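Side-chain contacts in UV damage endonuclease (Sulfolobus acidocaldarius, PDB 3TC3), which probably cleaves DNA at ultraviolet-induced lesions as a metal-dependent repair endonuclease, with manganese bound in a TIM barrel: residues I74-I79 with R247-Y252; L192-D197 with K204-I209; L222-S225 with G230-L233; L239-W244 with V280-I285. All coordinates share one frame; numbering follows the deposited sequence.

In the fold
From the N terminus, contact 1 opens first, at strand 76-78, and closes, after 167 intervening residues, on strand 249-252, spanning the inside of the eight-stranded parallel barrel. Contacts 2 and 3 are nested within that loop and follow one another. Contact 2 packs helix 203-213 on the outside of strand 192-195; contact 3 joins helix 221-226 to the loop leading into helix 233-241. Contact 4 opens at the end of this helix and closes at the start of strand 283-287, so it crosses contact 1. Contacts 1 and 2 meet where Asp251 and Glu195 approach around the manganese, and contact 4 touches contact 1 through the neighbouring strands 249-252 and 283-287.

Contact 1 (I74-I79 with R247-Y252)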
loop_
_atom_site.group_PDB
_atom_site.type_symbol
_atom_site.label_atom_id
_atom_site.label_comp_id
_atom_site.label_asym_id
_atom_site.label_seq_id
_atom_site.Cartn_x
_atom_site.Cartn_y
_atom_site.Cartn_z
ATOM N N ILE A 74 -15.318 7.170 1.556
ATOM C CA ILE A 74 -14.079 6.339 1.630
ATOM C C ILE A 74 -12.977 7.123 0.882
ATOM O O ILE A 74 -13.012 7.251 -0.341
ATOM C CB ILE A 74 -14.325 4.988 0.949
ATOM C CG1 ILE A 74 -15.299 4.174 1.839
ATOM C CG2 ILE A 74 -13.011 4.179 0.900
ATOM C CD1 ILE A 74 -15.928 3.020 1.078
ATOM N N LEU A 75 -12.090 7.781 1.628
ATOM C CA LEU A 75 -11.196 8.822 1.055
ATOM C C LEU A 75 -9.732 8.366 0.998
ATOM O O LEU A 75 -8.844 9.148 0.722
ATOM C CB LEU A 75 -11.308 10.156 1.805
ATOM C CG LEU A 75 -12.673 10.891 1.730
ATOM C CD1 LEU A 75 -12.527 12.241 2.283
ATOM C CD2 LEU A 75 -13.222 10.856 0.396
ATOM N N PHE A 76 -9.525 7.050 1.153
ATOM C CA PHE A 76 -8.144 6.460 1.042
ATOM C C PHE A 76 -8.329 5.216 0.120
ATOM O O PHE A 76 -9.349 4.513 0.149
ATOM C CB PHE A 76 -7.731 6.077 2.524
ATOM C CG PHE A 76 -6.303 5.548 2.716
ATOM C CD1 PHE A 76 -5.266 5.713 1.741
ATOM C CD2 PHE A 76 -6.019 4.965 3.984
ATOM C CE1 PHE A 76 -3.967 5.242 2.069
ATOM C CE2 PHE A 76 -4.739 4.460 4.312
ATOM C CZ PHE A 76 -3.677 4.630 3.322
ATOM N N PHE A 77 -7.322 4.942 -0.716
ATOM C CA PHE A 77 -7.385 3.752 -1.586
ATOM C C PHE A 77 -5.991 3.260 -1.871
ATOM O O PHE A 77 -5.066 4.058 -2.015
ATOM C CB PHE A 77 -8.089 4.113 -2.918
ATOM C CG PHE A 77 -8.477 2.890 -3.694
ATOM C CD1 PHE A 77 -9.486 2.005 -3.202
ATOM C CD2 PHE A 77 -7.833 2.572 -4.950
ATOM C CE1 PHE A 77 -9.732 0.798 -3.928
ATOM C CE2 PHE A 77 -8.161 1.392 -5.662
ATOM C CZ PHE A 77 -9.168 0.504 -5.145
ATOM N N ARG A 78 -5.867 1.946 -1.986
ATOM C CA ARG A 78 -4.587 1.292 -2.380
ATOM C C ARG A 78 -4.733 0.847 -3.823
ATOM O O ARG A 78 -5.457 -0.090 -4.120
ATOM C CB ARG A 78 -4.092 0.153 -1.447
ATOM C CG ARG A 78 -2.629 -0.294 -1.909
ATOM C CD ARG A 78 -2.187 -1.560 -1.059
ATOM N NE ARG A 78 -2.076 -1.208 0.388
ATOM C CZ ARG A 78 -2.103 -2.189 1.305
ATOM N NH1 ARG A 78 -2.185 -3.460 0.937
ATOM N NH2 ARG A 78 -2.003 -1.905 2.544
ATOM N N ILE A 79 -4.101 1.575 -4.749
ATOM C CA ILE A 79 -4.220 1.228 -6.204
ATOM C C ILE A 79 -3.488 -0.083 -6.485
ATOM O O ILE A 79 -2.369 -0.321 -5.994
ATOM C CB ILE A 79 -3.634 2.349 -7.032
ATOM C CG1 ILE A 79 -4.495 3.590 -6.863
ATOM C CG2 ILE A 79 -3.557 1.933 -8.535
ATOM C CD1 ILE A 79 -3.938 4.865 -7.641
ATOM N N ARG A 247 -0.126 13.167 7.843
ATOM C CA ARG A 247 -0.826 12.231 8.630
ATOM C C ARG A 247 -0.313 10.777 8.349
ATOM O O ARG A 247 -0.184 10.352 7.207
ATOM C CB ARG A 247 -2.298 12.333 8.269
ATOM C CG ARG A 247 -3.156 11.516 9.133
ATOM C CD ARG A 247 -4.554 11.507 8.615
ATOM N NE ARG A 247 -5.213 12.755 8.906
ATOM C CZ ARG A 247 -6.469 13.000 8.601
ATOM N NH1 ARG A 247 -7.221 12.087 7.984
ATOM N NH2 ARG A 247 -6.972 14.159 8.935
ATOM N N PRO A 248 -0.105 9.994 9.400
ATOM C CA PRO A 248 0.306 8.584 9.147
ATOM C C PRO A 248 -0.702 7.745 8.472
ATOM O O PRO A 248 -1.930 7.994 8.580
ATOM C CB PRO A 248 0.584 8.028 10.498
ATOM C CG PRO A 248 0.533 9.152 11.436
ATOM C CD PRO A 248 -0.198 10.305 10.836
ATOM N N MET A 249 -0.222 6.718 7.761
ATOM C CA MET A 249 -1.074 5.630 7.317
ATOM C C MET A 249 -0.888 4.492 8.192
ATOM O O MET A 249 0.247 4.198 8.587
ATOM C CB MET A 249 -0.694 5.218 5.934
ATOM C CG MET A 249 -0.795 6.300 4.862
ATOM S SD MET A 249 -0.161 5.719 3.236
ATOM C CE MET A 249 -0.489 7.106 2.239
ATOM N N ILE A 250 -1.968 3.761 8.521
ATOM C CA ILE A 250 -1.850 2.495 9.220
ATOM C C ILE A 250 -2.565 1.406 8.432
ATOM O O ILE A 250 -3.545 1.674 7.699
ATOM C CB ILE A 250 -2.335 2.491 10.660
ATOM C CG1 ILE A 250 -3.762 2.796 10.789
ATOM C CG2 ILE A 250 -1.598 3.610 11.489
ATOM C CD1 ILE A 250 -4.200 2.919 12.288
ATOM N N ASP A 251 -2.088 0.182 8.539
ATOM C CA ASP A 251 -2.758 -1.010 7.950
ATOM C C ASP A 251 -3.514 -1.765 9.009
ATOM O O ASP A 251 -2.892 -2.194 10.027
ATOM C CB ASP A 251 -1.774 -1.966 7.314
ATOM C CG ASP A 251 -1.190 -1.477 5.974
ATOM O OD1 ASP A 251 -1.755 -0.663 5.289
ATOM O OD2 ASP A 251 -0.178 -2.059 5.556
ATOM N N TYR A 252 -4.838 -1.861 8.875
ATOM C CA TYR A 252 -5.660 -2.518 9.875
ATOM C C TYR A 252 -6.056 -3.895 9.353
ATOM O O TYR A 252 -6.674 -4.037 8.294
ATOM C CB TYR A 252 -6.930 -1.692 10.202
ATOM C CG TYR A 252 -7.819 -2.464 11.185
ATOM C CD1 TYR A 252 -8.834 -3.372 10.734
ATOM C CD2 TYR A 252 -7.676 -2.290 12.561
ATOM C CE1 TYR A 252 -9.634 -4.064 11.618
ATOM C CE2 TYR A 252 -8.488 -2.889 13.437
ATOM C CZ TYR A 252 -9.441 -3.847 13.006
ATOM O OH TYR A 252 -10.196 -4.465 13.952
#
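Arg78 reaches across the barrel interior to Asp251, and its NH2 lies 3.0 Å from Asp251 OD1 in a salt bridge. The oxygen comes in at the guanidinium edge, near its plane, although the carboxylate as a whole is turned 62° against that plane. Arg78 leaves its strand with CG anti to the backbone N (chi1 -173°) and runs straight until a bend at chi3 (-64°) swings the guanidinium round among the metal ligands. There NH2 also forms a salt bridge with Glu288 OE2, while Asp251 OD2 accepts a hydrogen bond from Gln160 NE2.

Nearer the other end of the same two strands, Met249 extends past one corner of the Phe76 ring. Its CG and SD each lie 3.7 Å from Phe76 CZ, and its CE is 3.9 Å from Phe76 CE1. The sulfur sits 4.9 Å from the ring centroid in an oblique Met-aromatic contact. With an alanine at Met249, CG, SD and CE would be gone, which would probably open a gap beside Phe76 CZ and CE1 and let the ring turn more easily. Arg117 of strand 117-120 touches both side chains.

Apolar packing thus lies beneath a charged layer in which Asp251, Glu195 and Glu288 gather round the manganese; the positive charge of Arg78 probably helps to offset the repulsion among these carboxylates.

Contact 2 (L192-D197 with K204-I209); sequences LVIEND and KDCLWI. With MN (manganese (II) ion), chain C.
The CD1 methyl of Ile194 is wedged against helix 203-213 between Cys206 and Ile209. It lies 3.7 Å from Cys206 CB and 3.8 Å from Ile209 CG2, and it also rests on the helix backbone, 3.6 Å from Cys206 O. CG1 of Ile194 takes the crowded position between the backbone N and the carbonyl carbon (chi1 55°), which carries CD1 out to the helix. Cys206 turns its sulfur to the backbone of the strand end instead, with SG 3.7 Å from Glu195 O.

Further out, strand and helix run roughly antiparallel, 153° between their directions, as the first two elements of a beta-alpha-beta unit completed by strand 217-220. Phe177 of helix 170-181 packs on Ile194, and Asn196 OD1 accepts a hydrogen bond from Asp220 N, tying the strand end to the next strand.

Glu195 points the other way, into the barrel, where its OE2 binds manganese at 2.2 Å alongside Asp220 and Glu288. Glu195 OE1 lies 2.8 Å from the oxygen of a manganese-bound water, which probably donates to it. The strand therefore has an apolar outer face, joined to the helix without hydrogen bonds, and an inner face that supplies an anionic metal ligand.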
loop_
_atom_site.group_PDB
_atom_site.type_symbol
_atom_site.label_atom_id
_atom_site.label_comp_id
_atom_site.label_asym_id
_atom_site.label_seq_id
_atom_site.Cartn_x
_atom_site.Cartn_y
_atom_site.Cartn_z
ATOM N N LEU A 192 8.700 6.349 -0.708
ATOM C CA LEU A 192 8.760 4.996 -0.100
ATOM C C LEU A 192 8.426 5.042 1.395
ATOM O O LEU A 192 8.794 5.989 2.118
ATOM C CB LEU A 192 10.194 4.450 -0.258
ATOM C CG LEU A 192 10.274 2.945 -0.149
ATOM C CD1 LEU A 192 9.691 2.262 -1.413
ATOM C CD2 LEU A 192 11.762 2.487 -0.019
ATOM N N VAL A 193 7.658 4.015 1.821
ATOM C CA VAL A 193 7.375 3.840 3.233
ATOM C C VAL A 193 7.559 2.343 3.568
ATOM O O VAL A 193 7.521 1.500 2.661
ATOM C CB VAL A 193 5.951 4.335 3.665
ATOM C CG1 VAL A 193 5.760 5.800 3.276
ATOM C CG2 VAL A 193 4.894 3.420 3.023
ATOM N N ILE A 194 7.935 2.040 4.811
ATOM C CA ILE A 194 8.189 0.643 5.145
ATOM C C ILE A 194 7.187 0.193 6.210
ATOM O O ILE A 194 6.801 0.939 7.058
ATOM C CB ILE A 194 9.651 0.406 5.651
ATOM C CG1 ILE A 194 9.967 1.295 6.815
ATOM C CG2 ILE A 194 10.690 0.528 4.504
ATOM C CD1 ILE A 194 11.387 0.954 7.482
ATOM N N GLU A 195 6.866 -1.081 6.218
ATOM C CA GLU A 195 5.884 -1.599 7.147
ATOM C C GLU A 195 6.511 -2.789 7.898
ATOM O O GLU A 195 7.362 -3.565 7.407
ATOM C CB GLU A 195 4.765 -2.170 6.263
ATOM C CG GLU A 195 3.591 -2.868 6.975
ATOM C CD GLU A 195 2.712 -3.676 6.014
ATOM O OE1 GLU A 195 2.713 -3.432 4.809
ATOM O OE2 GLU A 195 1.973 -4.554 6.485
ATOM N N ASN A 196 6.083 -2.931 9.146
ATOM C CA ASN A 196 6.513 -4.040 9.924
ATOM C C ASN A 196 5.863 -5.332 9.412
ATOM O O ASN A 196 4.697 -5.297 8.970
ATOM C CB ASN A 196 6.221 -3.782 11.423
ATOM C CG ASN A 196 4.729 -3.546 11.723
ATOM O OD1 ASN A 196 4.162 -2.623 11.150
ATOM N ND2 ASN A 196 4.102 -4.413 12.544
ATOM N N ASP A 197 6.600 -6.416 9.528
ATOM C CA ASP A 197 5.999 -7.743 9.192
ATOM C C ASP A 197 5.810 -8.647 10.385
ATOM O O ASP A 197 6.270 -8.308 11.486
ATOM C CB ASP A 197 6.776 -8.339 8.005
ATOM C CG ASP A 197 8.158 -8.827 8.418
ATOM O OD1 ASP A 197 8.246 -9.962 8.981
ATOM O OD2 ASP A 197 9.192 -8.155 8.198
ATOM N N LYS A 204 10.128 -1.896 15.970
ATOM C CA LYS A 204 11.421 -1.430 16.444
ATOM C C LYS A 204 12.450 -1.399 15.315
ATOM O O LYS A 204 13.245 -0.415 15.159
ATOM C CB LYS A 204 11.922 -2.362 17.564
ATOM C CG LYS A 204 13.299 -1.954 18.150
ATOM C CD LYS A 204 13.533 -2.884 19.348
ATOM C CE LYS A 204 14.963 -2.765 19.758
ATOM N NZ LYS A 204 15.404 -3.794 20.712
ATOM N N ASP A 205 12.472 -2.461 14.514
ATOM C CA ASP A 205 13.463 -2.550 13.417
ATOM C C ASP A 205 13.192 -1.487 12.345
ATOM O O ASP A 205 14.081 -0.809 11.855
ATOM C CB ASP A 205 13.350 -3.935 12.782
ATOM C CG ASP A 205 13.886 -5.032 13.670
ATOM O OD1 ASP A 205 14.892 -4.864 14.396
ATOM O OD2 ASP A 205 13.260 -6.081 13.666
ATOM N N CYS A 206 11.907 -1.290 12.039
ATOM C CA CYS A 206 11.545 -0.233 11.061
ATOM C C CYS A 206 11.884 1.156 11.576
ATOM O O CYS A 206 12.381 2.000 10.796
ATOM C CB CYS A 206 10.042 -0.298 10.694
ATOM S SG CYS A 206 9.621 -1.832 9.813
ATOM N N LEU A 207 11.744 1.356 12.874
ATOM C CA LEU A 207 12.067 2.684 13.455
ATOM C C LEU A 207 13.605 2.893 13.344
ATOM O O LEU A 207 14.063 4.031 13.132
ATOM C CB LEU A 207 11.635 2.707 14.907
ATOM C CG LEU A 207 10.116 2.792 15.085
ATOM C CD1 LEU A 207 9.735 2.722 16.590
ATOM C CD2 LEU A 207 9.572 4.072 14.477
ATOM N N TRP A 208 14.388 1.798 13.448
ATOM C CA TRP A 208 15.871 1.937 13.359
ATOM C C TRP A 208 16.220 2.403 11.972
ATOM O O TRP A 208 17.111 3.255 11.776
ATOM C CB TRP A 208 16.460 0.585 13.715
ATOM C CG TRP A 208 17.955 0.618 13.916
ATOM C CD1 TRP A 208 18.642 0.848 15.111
ATOM C CD2 TRP A 208 18.987 0.456 12.895
ATOM N NE1 TRP A 208 19.994 0.789 14.904
ATOM C CE2 TRP A 208 20.271 0.530 13.620
ATOM C CE3 TRP A 208 18.991 0.177 11.501
ATOM C CZ2 TRP A 208 21.504 0.438 12.936
ATOM C CZ3 TRP A 208 20.262 0.032 10.848
ATOM C CH2 TRP A 208 21.445 0.140 11.575
ATOM N N ILE A 209 15.571 1.813 10.951
ATOM C CA ILE A 209 15.762 2.245 9.579
ATOM C C ILE A 209 15.324 3.701 9.412
ATOM O O ILE A 209 16.091 4.491 8.828
ATOM C CB ILE A 209 15.038 1.319 8.569
ATOM C CG1 ILE A 209 15.678 -0.073 8.553
ATOM C CG2 ILE A 209 15.009 2.034 7.170
ATOM C CD1 ILE A 209 14.905 -1.052 7.661
HETATM MN MN MN C . -0.224 -4.753 6.264
HETATM O O HOH W 1 0.412 -4.836 3.962
#

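Contact 3 (L222-S225 with G230-L233)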
loop_
_atom_site.group_PDB
_atom_site.type_symbol
_atom_site.label_atom_id
_atom_site.label_comp_id
_atom_site.label_asym_id
_atom_site.label_seq_id
_atom_site.Cartn_x
_atom_site.Cartn_y
_atom_site.Cartn_z
ATOM N N LEU A 222 -2.045 -6.118 13.022
ATOM C CA LEU A 222 -2.042 -7.588 13.201
ATOM C C LEU A 222 -0.581 -8.036 13.239
ATOM O O LEU A 222 -0.203 -8.815 14.092
ATOM C CB LEU A 222 -2.777 -8.222 12.019
ATOM C CG LEU A 222 -2.761 -9.765 12.009
ATOM C CD1 LEU A 222 -3.402 -10.312 13.256
ATOM C CD2 LEU A 222 -3.507 -10.274 10.755
ATOM N N HIS A 223 0.281 -7.463 12.369
ATOM C CA HIS A 223 1.664 -7.903 12.409
ATOM C C HIS A 223 2.346 -7.591 13.718
ATOM O O HIS A 223 3.152 -8.388 14.244
ATOM C CB HIS A 223 2.453 -7.271 11.269
ATOM C CG HIS A 223 1.986 -7.650 9.876
ATOM N ND1 HIS A 223 2.458 -6.990 8.772
ATOM C CD2 HIS A 223 1.026 -8.545 9.434
ATOM C CE1 HIS A 223 1.867 -7.466 7.643
ATOM N NE2 HIS A 223 0.968 -8.403 8.012
ATOM N N HIS A 224 2.066 -6.407 14.223
ATOM C CA HIS A 224 2.639 -6.029 15.525
ATOM C C HIS A 224 2.130 -6.915 16.632
ATOM O O HIS A 224 2.919 -7.261 17.516
ATOM C CB HIS A 224 2.244 -4.562 15.764
ATOM C CG HIS A 224 2.744 -4.030 17.125
ATOM N ND1 HIS A 224 4.059 -3.718 17.342
ATOM C CD2 HIS A 224 2.070 -3.761 18.320
ATOM C CE1 HIS A 224 4.212 -3.308 18.652
ATOM N NE2 HIS A 224 2.990 -3.310 19.228
ATOM N N SER A 225 0.855 -7.309 16.590
ATOM C CA SER A 225 0.301 -8.138 17.648
ATOM C C SER A 225 1.085 -9.459 17.675
ATOM O O SER A 225 1.269 -10.093 18.765
ATOM C CB SER A 225 -1.172 -8.380 17.417
ATOM O OG SER A 225 -1.463 -9.331 16.389
ATOM N N GLY A 230 7.020 -5.713 22.994
ATOM C CA GLY A 230 6.224 -5.295 24.177
ATOM C C GLY A 230 5.506 -3.986 24.156
ATOM O O GLY A 230 4.804 -3.652 25.139
ATOM N N GLU A 231 5.634 -3.235 23.063
ATOM C CA GLU A 231 4.955 -1.952 22.971
ATOM C C GLU A 231 3.466 -2.095 22.881
ATOM O O GLU A 231 2.951 -2.883 22.082
ATOM C CB GLU A 231 5.426 -1.150 21.746
ATOM C CG GLU A 231 6.929 -1.169 21.519
ATOM C CD GLU A 231 7.427 -2.244 20.539
ATOM O OE1 GLU A 231 6.878 -3.408 20.495
ATOM O OE2 GLU A 231 8.453 -1.952 19.892
ATOM N N SER A 232 2.721 -1.311 23.671
ATOM C CA SER A 232 1.297 -1.180 23.429
ATOM C C SER A 232 0.979 -0.563 22.059
ATOM O O SER A 232 1.888 0.076 21.414
ATOM C CB SER A 232 0.641 -0.297 24.517
ATOM O OG SER A 232 1.209 1.024 24.466
ATOM N N LEU A 233 -0.269 -0.734 21.627
ATOM C CA LEU A 233 -0.816 -0.124 20.410
ATOM C C LEU A 233 -0.534 1.346 20.481
ATOM O O LEU A 233 0.027 1.906 19.558
ATOM C CB LEU A 233 -2.331 -0.394 20.318
ATOM C CG LEU A 233 -3.110 0.412 19.316
ATOM C CD1 LEU A 233 -2.557 -0.111 17.983
ATOM C CD2 LEU A 233 -4.692 0.301 19.405
#
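His224 NE2 donates a hydrogen bond to the backbone oxygen Glu231 O, 2.9 Å away, with an N-H...O angle of 159°. The oxygen lies near the plane of the imidazole, at its edge, whereas the nitrogen stands 35° above the carbonyl plane of Glu231, away from either lone pair. The histidine extends from its helix with CG anti to the backbone N (chi1 178°), and this sends the NE2-CE1 end of the ring across to the loop.

The Glu231 side chain folds back and brings its carboxylate to the same end of the ring, where OE1 lies 3.2 Å from His224 CE1. Ring and carboxylate planes are inclined to each other, and Glu231 CB lies 4.0 Å from His224 CE1. Glu231 OE1 accepts a hydrogen bond from Asn229 N within the loop; its closeness to CE1 of the histidine probably polarises that C-H.

The contact ties helix 221-226, which follows the sixth barrel strand, 217-220, to the loop that leads into helix 233-241. Ser232 is the N-cap of helix 233-241, its OG accepting from Asp235 N, and the carbonyl held by His224 belongs to the residue just before it. A leucine in place of His224 would remove the ring N-H and is likely to leave Glu231 O without this donor, freeing the loop to shift ahead of the capped helix. Phe219 also meets the imidazole, and Asn196 touches it. The side chain of the manganese ligand Asp220 is about 6 Å from that of His224 at the nearest side-chain atoms.

Contact 4 (L239-W244 with V280-I285)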
loop_
_atom_site.group_PDB
_atom_site.type_symbol
_atom_site.label_atom_id
_atom_site.label_comp_id
_atom_site.label_asym_id
_atom_site.label_seq_id
_atom_site.Cartn_x
_atom_site.Cartn_y
_atom_site.Cartn_z
ATOM N N LEU A 239 5.178 6.331 18.399
ATOM C CA LEU A 239 6.538 6.227 17.838
ATOM C C LEU A 239 6.497 6.372 16.294
ATOM O O LEU A 239 7.262 7.179 15.714
ATOM C CB LEU A 239 7.170 4.901 18.234
ATOM C CG LEU A 239 7.682 4.838 19.701
ATOM C CD1 LEU A 239 7.980 3.392 19.974
ATOM C CD2 LEU A 239 8.963 5.601 19.896
ATOM N N VAL A 240 5.619 5.609 15.664
ATOM C CA VAL A 240 5.552 5.658 14.227
ATOM C C VAL A 240 5.048 6.999 13.692
ATOM O O VAL A 240 5.537 7.511 12.639
ATOM C CB VAL A 240 4.676 4.442 13.768
ATOM C CG1 VAL A 240 3.977 4.802 12.520
ATOM C CG2 VAL A 240 5.433 3.154 13.820
ATOM N N ARG A 241 4.123 7.684 14.448
ATOM C CA ARG A 241 3.686 9.054 14.016
ATOM C C ARG A 241 4.808 10.071 13.739
ATOM O O ARG A 241 4.723 10.880 12.810
ATOM C CB ARG A 241 2.661 9.657 15.038
ATOM C CG ARG A 241 2.051 10.979 14.678
ATOM C CD ARG A 241 1.152 11.481 15.876
ATOM N NE ARG A 241 0.042 10.540 16.103
ATOM C CZ ARG A 241 -1.051 10.406 15.334
ATOM N NH1 ARG A 241 -1.209 11.110 14.202
ATOM N NH2 ARG A 241 -1.943 9.492 15.690
ATOM N N ARG A 242 5.845 10.043 14.560
ATOM C CA ARG A 242 6.967 10.968 14.447
ATOM C C ARG A 242 7.803 10.718 13.153
ATOM O O ARG A 242 8.631 11.542 12.789
ATOM C CB ARG A 242 7.791 10.866 15.724
ATOM C CG ARG A 242 6.877 11.119 16.891
ATOM C CD ARG A 242 7.639 11.483 18.170
ATOM N NE ARG A 242 8.899 10.748 18.362
ATOM C CZ ARG A 242 9.115 9.839 19.324
ATOM N NH1 ARG A 242 8.162 9.539 20.214
ATOM N NH2 ARG A 242 10.294 9.217 19.386
ATOM N N THR A 243 7.574 9.587 12.461
ATOM C CA THR A 243 8.287 9.318 11.221
ATOM C C THR A 243 7.598 9.877 10.009
ATOM O O THR A 243 8.165 9.819 8.939
ATOM C CB THR A 243 8.572 7.842 10.980
ATOM O OG1 THR A 243 7.333 7.170 10.690
ATOM C CG2 THR A 243 9.187 7.179 12.260
ATOM N N TRP A 244 6.415 10.483 10.213
ATOM C CA TRP A 244 5.664 11.079 9.081
ATOM C C TRP A 244 5.725 12.571 9.151
ATOM O O TRP A 244 5.545 13.141 10.217
ATOM C CB TRP A 244 4.194 10.625 9.099
ATOM C CG TRP A 244 4.060 9.182 8.833
ATOM C CD1 TRP A 244 4.258 8.164 9.739
ATOM C CD2 TRP A 244 3.533 8.564 7.637
ATOM N NE1 TRP A 244 3.978 6.917 9.134
ATOM C CE2 TRP A 244 3.540 7.108 7.886
ATOM C CE3 TRP A 244 3.147 9.021 6.395
ATOM C CZ2 TRP A 244 3.188 6.169 6.908
ATOM C CZ3 TRP A 244 2.746 8.063 5.440
ATOM C CH2 TRP A 244 2.787 6.678 5.699
ATOM N N VAL A 280 -7.188 5.600 18.934
ATOM C CA VAL A 280 -6.391 6.237 17.892
ATOM C C VAL A 280 -7.128 7.474 17.277
ATOM O O VAL A 280 -8.386 7.566 17.267
ATOM C CB VAL A 280 -6.040 5.108 16.834
ATOM C CG1 VAL A 280 -5.461 5.641 15.626
ATOM C CG2 VAL A 280 -5.108 4.073 17.459
ATOM N N ASP A 281 -6.390 8.429 16.718
ATOM C CA ASP A 281 -6.990 9.472 15.877
ATOM C C ASP A 281 -5.960 10.057 14.959
ATOM O O ASP A 281 -4.759 9.744 15.077
ATOM C CB ASP A 281 -7.727 10.582 16.685
ATOM C CG ASP A 281 -8.826 11.335 15.868
ATOM O OD1 ASP A 281 -9.019 11.206 14.618
ATOM O OD2 ASP A 281 -9.606 12.096 16.528
ATOM N N GLU A 282 -6.430 10.806 13.975
ATOM C CA GLU A 282 -5.530 11.547 13.113
ATOM C C GLU A 282 -4.602 10.580 12.349
ATOM O O GLU A 282 -3.369 10.698 12.390
ATOM C CB GLU A 282 -4.729 12.611 13.946
ATOM C CG GLU A 282 -3.677 13.322 13.157
ATOM C CD GLU A 282 -4.166 14.587 12.457
ATOM O OE1 GLU A 282 -4.660 15.522 13.148
ATOM O OE2 GLU A 282 -3.992 14.661 11.204
ATOM N N VAL A 283 -5.223 9.588 11.705
ATOM C CA VAL A 283 -4.492 8.533 10.944
ATOM C C VAL A 283 -5.396 8.079 9.833
ATOM O O VAL A 283 -6.647 8.137 9.954
ATOM C CB VAL A 283 -4.129 7.294 11.752
ATOM C CG1 VAL A 283 -3.170 7.518 12.873
ATOM C CG2 VAL A 283 -5.398 6.588 12.343
ATOM N N ASP A 284 -4.840 7.728 8.676
ATOM C CA ASP A 284 -5.615 7.113 7.561
ATOM C C ASP A 284 -5.481 5.601 7.635
ATOM O O ASP A 284 -4.385 5.140 7.767
ATOM C CB ASP A 284 -5.079 7.692 6.263
ATOM C CG ASP A 284 -5.466 9.193 6.127
ATOM O OD1 ASP A 284 -6.466 9.600 6.772
ATOM O OD2 ASP A 284 -4.741 9.827 5.376
ATOM N N ILE A 285 -6.611 4.920 7.684
ATOM C CA ILE A 285 -6.664 3.485 8.000
ATOM C C ILE A 285 -6.957 2.657 6.724
ATOM O O ILE A 285 -8.034 2.812 6.118
ATOM C CB ILE A 285 -7.745 3.183 9.007
ATOM C CG1 ILE A 285 -7.500 3.887 10.320
ATOM C CG2 ILE A 285 -7.800 1.674 9.334
ATOM C CD1 ILE A 285 -8.779 3.790 11.296
#
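Arg241 turns the edge of its guanidinium to two successive backbone carbonyls, giving one amino group to each. Its NH1 donates to Glu282 O at 2.8 Å in a nearly straight bond (170°), with the oxygen in the guanidinium plane. Arg241 NH2 donates to Asp281 O at 2.9 Å; here the nitrogen lies nearly along the C=O axis, but the oxygen is tilted from the guanidinium plane and the bond is more bent. The arginine chain is extended as far as CD, then bends at chi3 (-63°), and a further turn about CD-NE directs the group to the two oxygens.

Glu282 crosses the arginine at about a right angle. Its CG lies 3.5 Å from Arg241 NH1, yet the chain bends at chi2 and takes the carboxylate away, its plane 85° from that of the guanidinium, to a salt bridge of OE2 with Arg247 NE. Val283 also crosses the arginine roughly perpendicularly, setting CG1 3.7 Å from Arg241 NH2. The backbone here is held by Asp281, whose OD1 accepts from Glu282 N at 2.7 Å.

On the arginine's own side, a type I turn from Arg241 to Trp244 leads the chain away from the helix, and Val240 O receives both the OG1 and the N of Thr243. Trp244 NE1 in turn bonds Val217 O. Thr243 and Val240 lean on helix 203-213, Arg241 itself touches Pro248 ahead of strand 249-252, and Val283 packs on Ile250 of that strand and on Met22 of strand 22-27, so the contact links the end of helix 233-241 to the start of the eighth barrel strand, 283-287.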